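Local coordinates for protein ofchtiv-allosamidin (Ostrinia furnacalis, PDB 6JMB) that probably hydrolyses chitin as a group IV insect chitinase of glycoside hydrolase family 18, and binds the inhibitor allosamidin in its active-site cleft, at residues A[101-105]-A[145-149]; A[206-210]-A[329-333]; A[211-215]-A[262-266]; A[230-234]-A[333-339]. One frame throughout, in Å; residues are numbered along the deposited sequence.

Contact 1 (A[101-105]-A[145-149])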
loop_
_atom_site.group_PDB
_atom_site.type_symbol
_atom_site.label_atom_id
_atom_site.label_comp_id
_atom_site.label_asym_id
_atom_site.label_seq_id
_atom_site.Cartn_x
_atom_site.Cartn_y
_atom_site.Cartn_z
ATOM N N TYR A 101 -7.937 25.776 7.905
ATOM C CA TYR A 101 -6.910 24.745 7.989
ATOM C C TYR A 101 -6.775 24.002 6.665
ATOM O O TYR A 101 -5.662 23.653 6.256
ATOM C CB TYR A 101 -7.225 23.774 9.124
ATOM C CG TYR A 101 -7.187 24.366 10.519
ATOM C CD1 TYR A 101 -6.604 25.606 10.764
ATOM C CD2 TYR A 101 -7.732 23.673 11.590
ATOM C CE1 TYR A 101 -6.570 26.141 12.046
ATOM C CE2 TYR A 101 -7.701 24.196 12.875
ATOM C CZ TYR A 101 -7.118 25.428 13.094
ATOM O OH TYR A 101 -7.091 25.940 14.374
ATOM N N ARG A 102 -7.892 23.749 5.979
ATOM C CA ARG A 102 -7.807 23.166 4.643
ATOM C C ARG A 102 -6.995 24.052 3.711
ATOM O O ARG A 102 -6.143 23.568 2.958
ATOM C CB ARG A 102 -9.207 22.951 4.069
ATOM C CG ARG A 102 -10.008 21.873 4.768
ATOM C CD ARG A 102 -11.177 21.408 3.912
ATOM N NE ARG A 102 -12.058 22.500 3.494
ATOM C CZ ARG A 102 -13.181 22.844 4.117
ATOM N NH1 ARG A 102 -13.568 22.203 5.212
ATOM N NH2 ARG A 102 -13.922 23.839 3.648
ATOM N N GLN A 103 -7.258 25.360 3.736
ATOM C CA GLN A 103 -6.515 26.273 2.877
ATOM C C GLN A 103 -5.034 26.260 3.227
ATOM O O GLN A 103 -4.175 26.259 2.334
ATOM C CB GLN A 103 -7.091 27.682 3.005
ATOM C CG GLN A 103 -6.374 28.718 2.163
ATOM C CD GLN A 103 -6.953 30.109 2.345
ATOM O OE1 GLN A 103 -6.684 30.780 3.342
ATOM N NE2 GLN A 103 -7.753 30.547 1.381
ATOM N N ASN A 104 -4.717 26.237 4.522
ATOM C CA ASN A 104 -3.322 26.146 4.944
ATOM C C ASN A 104 -2.681 24.856 4.448
ATOM O O ASN A 104 -1.521 24.860 4.011
ATOM C CB ASN A 104 -3.222 26.255 6.466
ATOM C CG ASN A 104 -1.787 26.341 6.957
ATOM O OD1 ASN A 104 -0.988 27.132 6.445
ATOM N ND2 ASN A 104 -1.454 25.529 7.953
ATOM N N PHE A 105 -3.422 23.744 4.487
ATOM C CA PHE A 105 -2.854 22.499 3.982
ATOM C C PHE A 105 -2.614 22.565 2.482
ATOM O O PHE A 105 -1.572 22.119 1.989
ATOM C CB PHE A 105 -3.730 21.292 4.307
ATOM C CG PHE A 105 -3.182 20.034 3.718
ATOM C CD1 PHE A 105 -2.001 19.498 4.212
ATOM C CD2 PHE A 105 -3.770 19.447 2.609
ATOM C CE1 PHE A 105 -1.445 18.366 3.646
ATOM C CE2 PHE A 105 -3.217 18.312 2.037
ATOM C CZ PHE A 105 -2.053 17.775 2.556
ATOM N N THR A 145 -14.663 17.271 0.644
ATOM C CA THR A 145 -14.458 18.705 0.459
ATOM C C THR A 145 -12.980 19.023 0.294
ATOM O O THR A 145 -12.601 19.817 -0.575
ATOM C CB THR A 145 -15.054 19.473 1.638
ATOM O OG1 THR A 145 -16.456 19.199 1.705
ATOM C CG2 THR A 145 -14.846 20.977 1.472
ATOM N N LEU A 146 -12.131 18.394 1.107
ATOM C CA LEU A 146 -10.692 18.607 1.001
ATOM C C LEU A 146 -10.183 18.237 -0.388
ATOM O O LEU A 146 -9.407 18.983 -0.997
ATOM C CB LEU A 146 -9.982 17.780 2.069
ATOM C CG LEU A 146 -8.452 17.778 2.009
ATOM C CD1 LEU A 146 -7.900 19.164 2.319
ATOM C CD2 LEU A 146 -7.891 16.746 2.979
ATOM N N LEU A 147 -10.619 17.086 -0.910
ATOM C CA LEU A 147 -10.178 16.672 -2.240
ATOM C C LEU A 147 -10.654 17.644 -3.314
ATOM O O LEU A 147 -9.903 17.971 -4.243
ATOM C CB LEU A 147 -10.670 15.256 -2.541
ATOM C CG LEU A 147 -10.106 14.147 -1.646
ATOM C CD1 LEU A 147 -10.802 12.825 -1.958
ATOM C CD2 LEU A 147 -8.596 14.025 -1.803
ATOM N N LYS A 148 -11.904 18.105 -3.214
ATOM C CA LYS A 148 -12.417 19.087 -4.168
ATOM C C LYS A 148 -11.550 20.342 -4.183
ATOM O O LYS A 148 -11.194 20.857 -5.251
ATOM C CB LYS A 148 -13.858 19.440 -3.801
ATOM C CG LYS A 148 -14.473 20.525 -4.666
ATOM C CD LYS A 148 -15.861 20.888 -4.159
ATOM C CE LYS A 148 -16.518 21.936 -5.038
ATOM N NZ LYS A 148 -17.754 22.484 -4.411
ATOM N N GLU A 149 -11.198 20.844 -2.998
ATOM C CA GLU A 149 -10.438 22.087 -2.908
ATOM C C GLU A 149 -8.991 21.895 -3.351
ATOM O O GLU A 149 -8.405 22.788 -3.980
ATOM C CB GLU A 149 -10.550 22.656 -1.493
ATOM C CG GLU A 149 -11.989 23.063 -1.151
ATOM C CD GLU A 149 -12.163 23.580 0.261
ATOM O OE1 GLU A 149 -11.183 23.564 1.027
ATOM O OE2 GLU A 149 -13.291 24.003 0.611
#

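Contact 2 (A[206-210]-A[329-333])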
loop_
_atom_site.group_PDB
_atom_site.type_symbol
_atom_site.label_atom_id
_atom_site.label_comp_id
_atom_site.label_asym_id
_atom_site.label_seq_id
_atom_site.Cartn_x
_atom_site.Cartn_y
_atom_site.Cartn_z
ATOM N N ASN A 206 -2.673 -12.243 4.050
ATOM C CA ASN A 206 -2.519 -10.799 3.954
ATOM C C ASN A 206 -3.313 -10.250 2.774
ATOM O O ASN A 206 -3.923 -9.177 2.872
ATOM C CB ASN A 206 -1.024 -10.508 3.806
ATOM C CG ASN A 206 -0.686 -9.036 3.842
ATOM O OD1 ASN A 206 -1.319 -8.240 4.539
ATOM N ND2 ASN A 206 0.354 -8.669 3.105
ATOM N N ALA A 207 -3.343 -10.986 1.666
ATOM C CA ALA A 207 -4.039 -10.522 0.473
ATOM C C ALA A 207 -4.627 -11.692 -0.303
ATOM O O ALA A 207 -4.261 -11.918 -1.463
ATOM C CB ALA A 207 -3.077 -9.716 -0.406
ATOM N N PRO A 208 -5.559 -12.444 0.278
ATOM C CA PRO A 208 -6.202 -13.517 -0.489
ATOM C C PRO A 208 -7.038 -12.921 -1.610
ATOM O O PRO A 208 -7.709 -11.905 -1.428
ATOM C CB PRO A 208 -7.095 -14.198 0.553
ATOM C CG PRO A 208 -7.462 -13.088 1.498
ATOM C CD PRO A 208 -6.274 -12.147 1.537
ATOM N N LEU A 209 -6.991 -13.559 -2.781
ATOM C CA LEU A 209 -7.782 -13.078 -3.907
ATOM C C LEU A 209 -9.258 -13.408 -3.721
ATOM O O LEU A 209 -10.128 -12.558 -3.948
ATOM C CB LEU A 209 -7.248 -13.693 -5.201
ATOM C CG LEU A 209 -7.589 -13.056 -6.545
ATOM C CD1 LEU A 209 -7.412 -11.547 -6.496
ATOM C CD2 LEU A 209 -6.690 -13.666 -7.616
ATOM N N PHE A 210 -9.555 -14.630 -3.294
ATOM C CA PHE A 210 -10.926 -15.106 -3.143
ATOM C C PHE A 210 -11.064 -15.690 -1.740
ATOM O O PHE A 210 -10.234 -15.452 -0.854
ATOM C CB PHE A 210 -11.250 -16.143 -4.230
ATOM C CG PHE A 210 -10.994 -15.664 -5.627
ATOM C CD1 PHE A 210 -11.808 -14.698 -6.202
ATOM C CD2 PHE A 210 -9.953 -16.192 -6.376
ATOM C CE1 PHE A 210 -11.579 -14.259 -7.498
ATOM C CE2 PHE A 210 -9.723 -15.764 -7.676
ATOM C CZ PHE A 210 -10.534 -14.794 -8.237
ATOM N N ALA A 329 -1.202 -14.057 -10.477
ATOM C CA ALA A 329 -2.647 -14.219 -10.362
ATOM C C ALA A 329 -3.332 -12.893 -10.055
ATOM O O ALA A 329 -4.412 -12.607 -10.585
ATOM C CB ALA A 329 -2.984 -15.273 -9.299
ATOM N N LYS A 330 -2.721 -12.073 -9.202
ATOM C CA LYS A 330 -3.308 -10.782 -8.861
ATOM C C LYS A 330 -3.372 -9.861 -10.075
ATOM O O LYS A 330 -4.388 -9.195 -10.301
ATOM C CB LYS A 330 -2.500 -10.134 -7.735
ATOM C CG LYS A 330 -2.862 -10.656 -6.338
ATOM C CD LYS A 330 -1.837 -10.244 -5.282
ATOM C CE LYS A 330 -2.322 -10.536 -3.862
ATOM N NZ LYS A 330 -2.392 -12.005 -3.573
ATOM N N VAL A 331 -2.298 -9.806 -10.867
ATOM C CA VAL A 331 -2.299 -8.895 -12.007
ATOM C C VAL A 331 -3.224 -9.410 -13.103
ATOM O O VAL A 331 -3.885 -8.625 -13.796
ATOM C CB VAL A 331 -0.865 -8.624 -12.497
ATOM C CG1 VAL A 331 -0.878 -7.609 -13.637
ATOM C CG2 VAL A 331 -0.012 -8.104 -11.349
ATOM N N GLU A 332 -3.308 -10.734 -13.262
ATOM C CA GLU A 332 -4.270 -11.298 -14.206
ATOM C C GLU A 332 -5.699 -10.945 -13.813
ATOM O O GLU A 332 -6.530 -10.626 -14.674
ATOM C CB GLU A 332 -4.066 -12.812 -14.328
ATOM C CG GLU A 332 -2.809 -13.154 -15.122
ATOM C CD GLU A 332 -2.446 -14.622 -15.099
ATOM O OE1 GLU A 332 -2.999 -15.374 -14.267
ATOM O OE2 GLU A 332 -1.589 -15.022 -15.915
ATOM N N TYR A 333 -5.997 -10.977 -12.513
ATOM C CA TYR A 333 -7.303 -10.543 -12.031
ATOM C C TYR A 333 -7.560 -9.083 -12.394
ATOM O O TYR A 333 -8.636 -8.732 -12.899
ATOM C CB TYR A 333 -7.389 -10.762 -10.515
ATOM C CG TYR A 333 -8.676 -10.252 -9.912
ATOM C CD1 TYR A 333 -8.787 -8.938 -9.477
ATOM C CD2 TYR A 333 -9.785 -11.074 -9.799
ATOM C CE1 TYR A 333 -9.966 -8.455 -8.945
ATOM C CE2 TYR A 333 -10.975 -10.599 -9.262
ATOM C CZ TYR A 333 -11.052 -9.286 -8.837
ATOM O OH TYR A 333 -12.226 -8.791 -8.314
#

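Contact 3 (A[211-215]-A[262-266])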
loop_
_atom_site.group_PDB
_atom_site.type_symbol
_atom_site.label_atom_id
_atom_site.label_comp_id
_atom_site.label_asym_id
_atom_site.label_seq_id
_atom_site.Cartn_x
_atom_site.Cartn_y
_atom_site.Cartn_z
ATOM N N ILE A 211 -12.117 -16.485 -1.527
ATOM C CA ILE A 211 -12.313 -17.224 -0.280
ATOM C C ILE A 211 -11.049 -18.008 0.068
ATOM O O ILE A 211 -10.320 -18.457 -0.824
ATOM C CB ILE A 211 -13.551 -18.140 -0.376
ATOM C CG1 ILE A 211 -13.957 -18.669 0.998
ATOM C CG2 ILE A 211 -13.306 -19.298 -1.352
ATOM C CD1 ILE A 211 -15.361 -19.277 1.003
ATOM N N SER A 212 -10.772 -18.152 1.361
ATOM C CA SER A 212 -9.599 -18.848 1.869
ATOM C C SER A 212 -9.992 -20.173 2.511
ATOM O O SER A 212 -11.136 -20.372 2.936
ATOM C CB SER A 212 -8.879 -18.000 2.923
ATOM O OG SER A 212 -8.464 -16.754 2.379
ATOM N N GLU A 213 -9.015 -21.078 2.591
ATOM C CA GLU A 213 -9.203 -22.318 3.336
ATOM C C GLU A 213 -9.668 -22.003 4.750
ATOM O O GLU A 213 -9.144 -21.098 5.408
ATOM C CB GLU A 213 -7.883 -23.095 3.403
ATOM C CG GLU A 213 -7.481 -23.754 2.094
ATOM C CD GLU A 213 -6.084 -24.354 2.134
ATOM O OE1 GLU A 213 -5.506 -24.478 3.232
ATOM O OE2 GLU A 213 -5.552 -24.707 1.064
ATOM N N GLY A 214 -10.675 -22.744 5.210
ATOM C CA GLY A 214 -11.180 -22.580 6.555
ATOM C C GLY A 214 -12.274 -21.553 6.717
ATOM O O GLY A 214 -12.767 -21.377 7.840
ATOM N N GLU A 215 -12.672 -20.869 5.648
ATOM C CA GLU A 215 -13.746 -19.892 5.706
ATOM C C GLU A 215 -15.054 -20.507 5.224
ATOM O O GLU A 215 -15.065 -21.429 4.406
ATOM C CB GLU A 215 -13.416 -18.666 4.850
ATOM C CG GLU A 215 -12.268 -17.849 5.396
ATOM C CD GLU A 215 -12.050 -16.561 4.632
ATOM O OE1 GLU A 215 -12.071 -16.593 3.383
ATOM O OE2 GLU A 215 -11.863 -15.513 5.288
ATOM N N ASN A 262 -2.090 -26.052 11.205
ATOM C CA ASN A 262 -1.282 -25.057 10.509
ATOM C C ASN A 262 -1.890 -24.636 9.173
ATOM O O ASN A 262 -1.192 -24.060 8.330
ATOM C CB ASN A 262 0.149 -25.574 10.327
ATOM C CG ASN A 262 0.182 -27.005 9.813
ATOM O OD1 ASN A 262 -0.573 -27.368 8.912
ATOM N ND2 ASN A 262 1.049 -27.824 10.392
ATOM N N ALA A 263 -3.169 -24.914 8.957
ATOM C CA ALA A 263 -3.863 -24.403 7.796
ATOM C C ALA A 263 -4.141 -22.915 7.994
ATOM O O ALA A 263 -4.043 -22.391 9.107
ATOM C CB ALA A 263 -5.180 -25.159 7.620
ATOM N N PRO A 264 -4.506 -22.201 6.929
ATOM C CA PRO A 264 -5.124 -20.888 7.122
ATOM C C PRO A 264 -6.332 -21.049 8.031
ATOM O O PRO A 264 -6.961 -22.110 8.073
ATOM C CB PRO A 264 -5.542 -20.477 5.703
ATOM C CG PRO A 264 -4.675 -21.298 4.791
ATOM C CD PRO A 264 -4.466 -22.597 5.510
ATOM N N ASN A 265 -6.622 -19.998 8.797
ATOM C CA ASN A 265 -7.730 -19.981 9.753
ATOM C C ASN A 265 -7.544 -20.960 10.908
ATOM O O ASN A 265 -8.521 -21.492 11.451
ATOM C CB ASN A 265 -9.092 -20.119 9.073
ATOM C CG ASN A 265 -9.503 -18.838 8.409
ATOM O OD1 ASN A 265 -9.844 -17.865 9.086
ATOM N ND2 ASN A 265 -9.417 -18.798 7.086
ATOM N N SER A 266 -6.295 -21.177 11.305
ATOM C CA SER A 266 -5.959 -21.937 12.497
ATOM C C SER A 266 -5.684 -20.987 13.654
ATOM O O SER A 266 -5.080 -19.925 13.454
ATOM C CB SER A 266 -4.698 -22.762 12.258
ATOM O OG SER A 266 -4.865 -23.665 11.183
HETATM O O HOH W 1 -9.389 -15.860 6.435
#

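Contact 4 (A[230-234]-A[333-339])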
loop_
_atom_site.group_PDB
_atom_site.type_symbol
_atom_site.label_atom_id
_atom_site.label_comp_id
_atom_site.label_asym_id
_atom_site.label_seq_id
_atom_site.Cartn_x
_atom_site.Cartn_y
_atom_site.Cartn_z
ATOM N N VAL A 230 -12.368 -5.103 -4.574
ATOM C CA VAL A 230 -12.393 -4.506 -5.907
ATOM C C VAL A 230 -13.824 -4.386 -6.409
ATOM O O VAL A 230 -14.235 -3.340 -6.926
ATOM C CB VAL A 230 -11.507 -5.307 -6.878
ATOM C CG1 VAL A 230 -11.776 -4.868 -8.320
ATOM C CG2 VAL A 230 -10.033 -5.111 -6.523
ATOM N N GLN A 231 -14.608 -5.454 -6.250
ATOM C CA GLN A 231 -15.983 -5.405 -6.723
ATOM C C GLN A 231 -16.807 -4.396 -5.935
ATOM O O GLN A 231 -17.695 -3.755 -6.510
ATOM C CB GLN A 231 -16.611 -6.800 -6.711
ATOM C CG GLN A 231 -15.910 -7.798 -7.636
ATOM C CD GLN A 231 -15.791 -7.295 -9.061
ATOM O OE1 GLN A 231 -16.770 -6.838 -9.652
ATOM N NE2 GLN A 231 -14.584 -7.368 -9.621
ATOM N N TYR A 232 -16.518 -4.213 -4.641
ATOM C CA TYR A 232 -17.205 -3.160 -3.895
ATOM C C TYR A 232 -16.921 -1.786 -4.500
ATOM O O TYR A 232 -17.847 -1.012 -4.777
ATOM C CB TYR A 232 -16.839 -3.158 -2.404
ATOM C CG TYR A 232 -17.381 -1.886 -1.792
ATOM C CD1 TYR A 232 -18.746 -1.731 -1.596
ATOM C CD2 TYR A 232 -16.550 -0.806 -1.512
ATOM C CE1 TYR A 232 -19.269 -0.555 -1.103
ATOM C CE2 TYR A 232 -17.067 0.380 -1.015
ATOM C CZ TYR A 232 -18.428 0.494 -0.819
ATOM O OH TYR A 232 -18.947 1.672 -0.336
ATOM N N TRP A 233 -15.641 -1.465 -4.712
ATOM C CA TRP A 233 -15.288 -0.137 -5.202
ATOM C C TRP A 233 -15.863 0.112 -6.588
ATOM O O TRP A 233 -16.367 1.207 -6.867
ATOM C CB TRP A 233 -13.773 0.082 -5.138
ATOM C CG TRP A 233 -13.347 0.432 -3.742
ATOM C CD1 TRP A 233 -13.031 -0.434 -2.733
ATOM C CD2 TRP A 233 -13.247 1.751 -3.185
ATOM N NE1 TRP A 233 -12.729 0.267 -1.582
ATOM C CE2 TRP A 233 -12.851 1.607 -1.839
ATOM C CE3 TRP A 233 -13.442 3.038 -3.701
ATOM C CZ2 TRP A 233 -12.656 2.698 -1.003
ATOM C CZ3 TRP A 233 -13.247 4.125 -2.866
ATOM C CH2 TRP A 233 -12.852 3.949 -1.533
ATOM N N LEU A 234 -15.836 -0.899 -7.463
ATOM C CA LEU A 234 -16.463 -0.750 -8.773
ATOM C C LEU A 234 -17.962 -0.519 -8.633
ATOM O O LEU A 234 -18.531 0.376 -9.272
ATOM C CB LEU A 234 -16.193 -1.990 -9.629
ATOM C CG LEU A 234 -14.751 -2.216 -10.078
ATOM C CD1 LEU A 234 -14.614 -3.585 -10.744
ATOM C CD2 LEU A 234 -14.295 -1.119 -11.021
ATOM N N TYR A 333 -5.997 -10.977 -12.513
ATOM C CA TYR A 333 -7.303 -10.543 -12.031
ATOM C C TYR A 333 -7.560 -9.083 -12.394
ATOM O O TYR A 333 -8.636 -8.732 -12.899
ATOM C CB TYR A 333 -7.389 -10.762 -10.515
ATOM C CG TYR A 333 -8.676 -10.252 -9.912
ATOM C CD1 TYR A 333 -8.787 -8.938 -9.477
ATOM C CD2 TYR A 333 -9.785 -11.074 -9.799
ATOM C CE1 TYR A 333 -9.966 -8.455 -8.945
ATOM C CE2 TYR A 333 -10.975 -10.599 -9.262
ATOM C CZ TYR A 333 -11.052 -9.286 -8.837
ATOM O OH TYR A 333 -12.226 -8.791 -8.314
ATOM N N ALA A 334 -6.580 -8.211 -12.135
ATOM C CA ALA A 334 -6.734 -6.800 -12.464
ATOM C C ALA A 334 -6.953 -6.605 -13.959
ATOM O O ALA A 334 -7.805 -5.805 -14.369
ATOM C CB ALA A 334 -5.506 -6.021 -11.989
ATOM N N ASN A 335 -6.198 -7.332 -14.789
ATOM C CA ASN A 335 -6.401 -7.254 -16.234
ATOM C C ASN A 335 -7.814 -7.677 -16.611
ATOM O O ASN A 335 -8.443 -7.060 -17.478
ATOM C CB ASN A 335 -5.391 -8.153 -16.952
ATOM C CG ASN A 335 -4.004 -7.553 -17.017
ATOM O OD1 ASN A 335 -3.825 -6.352 -16.822
ATOM N ND2 ASN A 335 -3.012 -8.390 -17.319
ATOM N N SER A 336 -8.332 -8.727 -15.965
ATOM C CA SER A 336 -9.643 -9.252 -16.338
ATOM C C SER A 336 -10.756 -8.250 -16.062
ATOM O O SER A 336 -11.795 -8.281 -16.729
ATOM C CB SER A 336 -9.906 -10.588 -15.640
ATOM O OG SER A 336 -10.182 -10.407 -14.262
ATOM N N PHE A 337 -10.565 -7.349 -15.104
ATOM C CA PHE A 337 -11.554 -6.318 -14.822
ATOM C C PHE A 337 -11.168 -4.952 -15.374
ATOM O O PHE A 337 -11.793 -3.948 -15.013
ATOM C CB PHE A 337 -11.869 -6.271 -13.326
ATOM C CG PHE A 337 -12.740 -7.403 -12.878
ATOM C CD1 PHE A 337 -14.107 -7.361 -13.105
ATOM C CD2 PHE A 337 -12.194 -8.536 -12.296
ATOM C CE1 PHE A 337 -14.921 -8.409 -12.724
ATOM C CE2 PHE A 337 -13.005 -9.596 -11.915
ATOM C CZ PHE A 337 -14.372 -9.529 -12.128
ATOM N N ASN A 338 -10.167 -4.897 -16.255
ATOM C CA ASN A 338 -9.779 -3.657 -16.924
ATOM C C ASN A 338 -9.436 -2.561 -15.920
ATOM O O ASN A 338 -9.734 -1.386 -16.127
ATOM C CB ASN A 338 -10.844 -3.185 -17.922
ATOM C CG ASN A 338 -10.313 -2.143 -18.890
ATOM O OD1 ASN A 338 -9.150 -2.188 -19.292
ATOM N ND2 ASN A 338 -11.166 -1.196 -19.267
ATOM N N LEU A 339 -8.813 -2.948 -14.813
ATOM C CA LEU A 339 -8.431 -1.954 -13.823
ATOM C C LEU A 339 -7.303 -1.081 -14.365
ATOM O O LEU A 339 -6.546 -1.473 -15.256
ATOM C CB LEU A 339 -8.005 -2.636 -12.525
ATOM C CG LEU A 339 -9.036 -3.561 -11.881
ATOM C CD1 LEU A 339 -8.544 -4.034 -10.516
ATOM C CD2 LEU A 339 -10.399 -2.866 -11.773
#

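Contact 1 (A[101-105]-A[145-149])
R102 and L146 mark the closest backbone approach, where the short helical segments 101-105 and 145-149 run 10.4 Å apart, axis to axis, at a crossing angle of -45°. R102 lies across this gap. Its guanidinium grips the carboxylate of E149 side-on, with one nitrogen for each oxygen. R102 NE gives the shorter bond, 2.8 Å to E149 OE1, and it is nearly straight at 165°. The oxygen lies in the guanidinium plane, yet the nitrogen sits above the plane of the carboxylate. R102 NH2 reaches E149 OE2 on its syn side at 3.1 Å, in a more bent bond. The two flat groups are thus twisted by 56° rather than coplanar. The methyl T145 CG2 sits over the centre of one guanidinium face, 3.6 Å from R102 CZ. Helices 99-116 and 138-154 belong to the outer helical layer of the family 18 TIM barrel, and this salt bridge ties them together. R102 NH1 turns to A96 O, so all three nitrogens of this buried group have partners. The F105 ring swings away from its own backbone N, with F105 CD2 4.1 Å from L146 CD1. M95 of helix 90-97 touches both of these side chains.

Contact 2 (A[206-210]-A[329-333])
L209, K330 and Y333 carry most of this contact between the loop segment 206-210 and helix 324-336. That segment belongs to the long connection between strand 187-190 and helix 226-235 of the TIM barrel. L209 points at the helix and splits its two methyls. L209 CD1 lies over one face of the Y333 ring in a CH-pi contact, 4.2 Å from the ring centroid and 23° off the normal. L209 CD1 sits nearer the CG end of the ring, 3.9 Å from Y333 CG. L209 CD2 turns to the helix backbone and to A329 CB, 4.4 Å away. F210 lays one ring face over L209 CG. F210 CZ comes within 4.1 Å of Y333 CD2, and the two side chains cross at a slant. The K330 chain is extended until the last torsion, which bends (chi4 69°) and delivers K330 NZ to A207 O at 2.8 Å, in the carbonyl plane. On the way K330 CE packs 3.6 Å from A207 CB. The same ammonium forms a salt bridge with D322 OD1. A buried lysine charge is met by both a carboxylate and a backbone carbonyl, and D322 is likely to favour its protonated form.

Contact 3 (A[211-215]-A[262-266])
E213 and G214 of one type II beta turn, S212 to E215, face P264 and N265 of another, A263 to S266. The contact joins two loops of the family 18 fold, one after strand 187-190 and one after strand 243-256. S212 starts the first turn. S212 N bonds to E215 OE1 at 2.9 Å, on the anti side but tilted out of the carboxylate plane, so the E215 side chain folds back over its own turn. E213 lays its extended side chain across the P264 ring, with E213 OE1 3.1 Å from P264 CD. D304 OD2 of strand 300-304 accepts from E213 N, and the D304 side chain touches P264. E213 O takes the one direct hydrogen bond between the segments, from N265 ND2 at 2.9 Å and 162°. The acceptor lies near the amide plane of N265, while the donor is tilted 22° from the carbonyl plane. G214 has positive phi (89°). A side chain there would run into N265 CB and the preceding carbonyl, so glycine suits the position. E215 crosses the N265 side chain at about a right angle, with E215 CG 3.4 Å from N265 ND2. A leucine in place of N265 would probably leave E213 O without this donor and break the water link to E215. That water accepts from N265 ND2 at 3.0 Å and gives a weak bond to E215 OE2 at 2.7 Å.

Contact 4 (A[230-234]-A[333-339])
Q231 places its amide nitrogen over the centre of the F337 ring, NE2 standing 3.2 Å above the ring plane. The amide and ring planes are 49° apart. Q231 NE2 also gives a nearly straight hydrogen bond (169°) to Y333 OH at 3.0 Å, with the hydroxyl in the amide plane. The Q231 chain bends at chi2 (-54°), which turns the amide toward Y333 and F337. With an alanine in place of Q231, Y333 OH would probably lose its amide donor, keeping its bond with N227 OD1, and the F337 face would lose its cover. The rest of the contact is apolar. V230 CG1 meets the edge of the Y333 ring, 4.1 Å from Y333 CE1. It also meets L339 tip to tip, with 4.0 Å between V230 CG1 and L339 CD1. L234 reaches L339 as well, CD2 to CD2 at 4.3 Å. F337 and L339 are placed by a Schellman motif that ends helix 324-336, with N338 at positive phi, L339 N bonded to A334 O and N338 N to N335 O. Helix 226-235 thus packs against the C-terminal end of helix 324-336, and M245 of strand 243-256 touches both V230 and L339 from the barrel.

Overall arrangement
All four contacts lie within the family 18 range, whose core is a TIM barrel. Contact 1 closes first along the chain, about 35 Å from contact 2 between centres and on the opposite side of the chain's centre. It joins helices 99-116 and 138-154. Contacts 2 and 4 are about 11 Å apart between centres and share Y333 on helix 324-336, which meets the loop 206-210 and helix 226-235. Contact 3 adjoins contact 2 in sequence and is nested in the loop that contact 2 closes; it lies farther out, about 24 Å from the chain's centre. Contacts 2 and 3 join the long connection after strand 187-190, and contact 4 the following helix, to later parts of the chain.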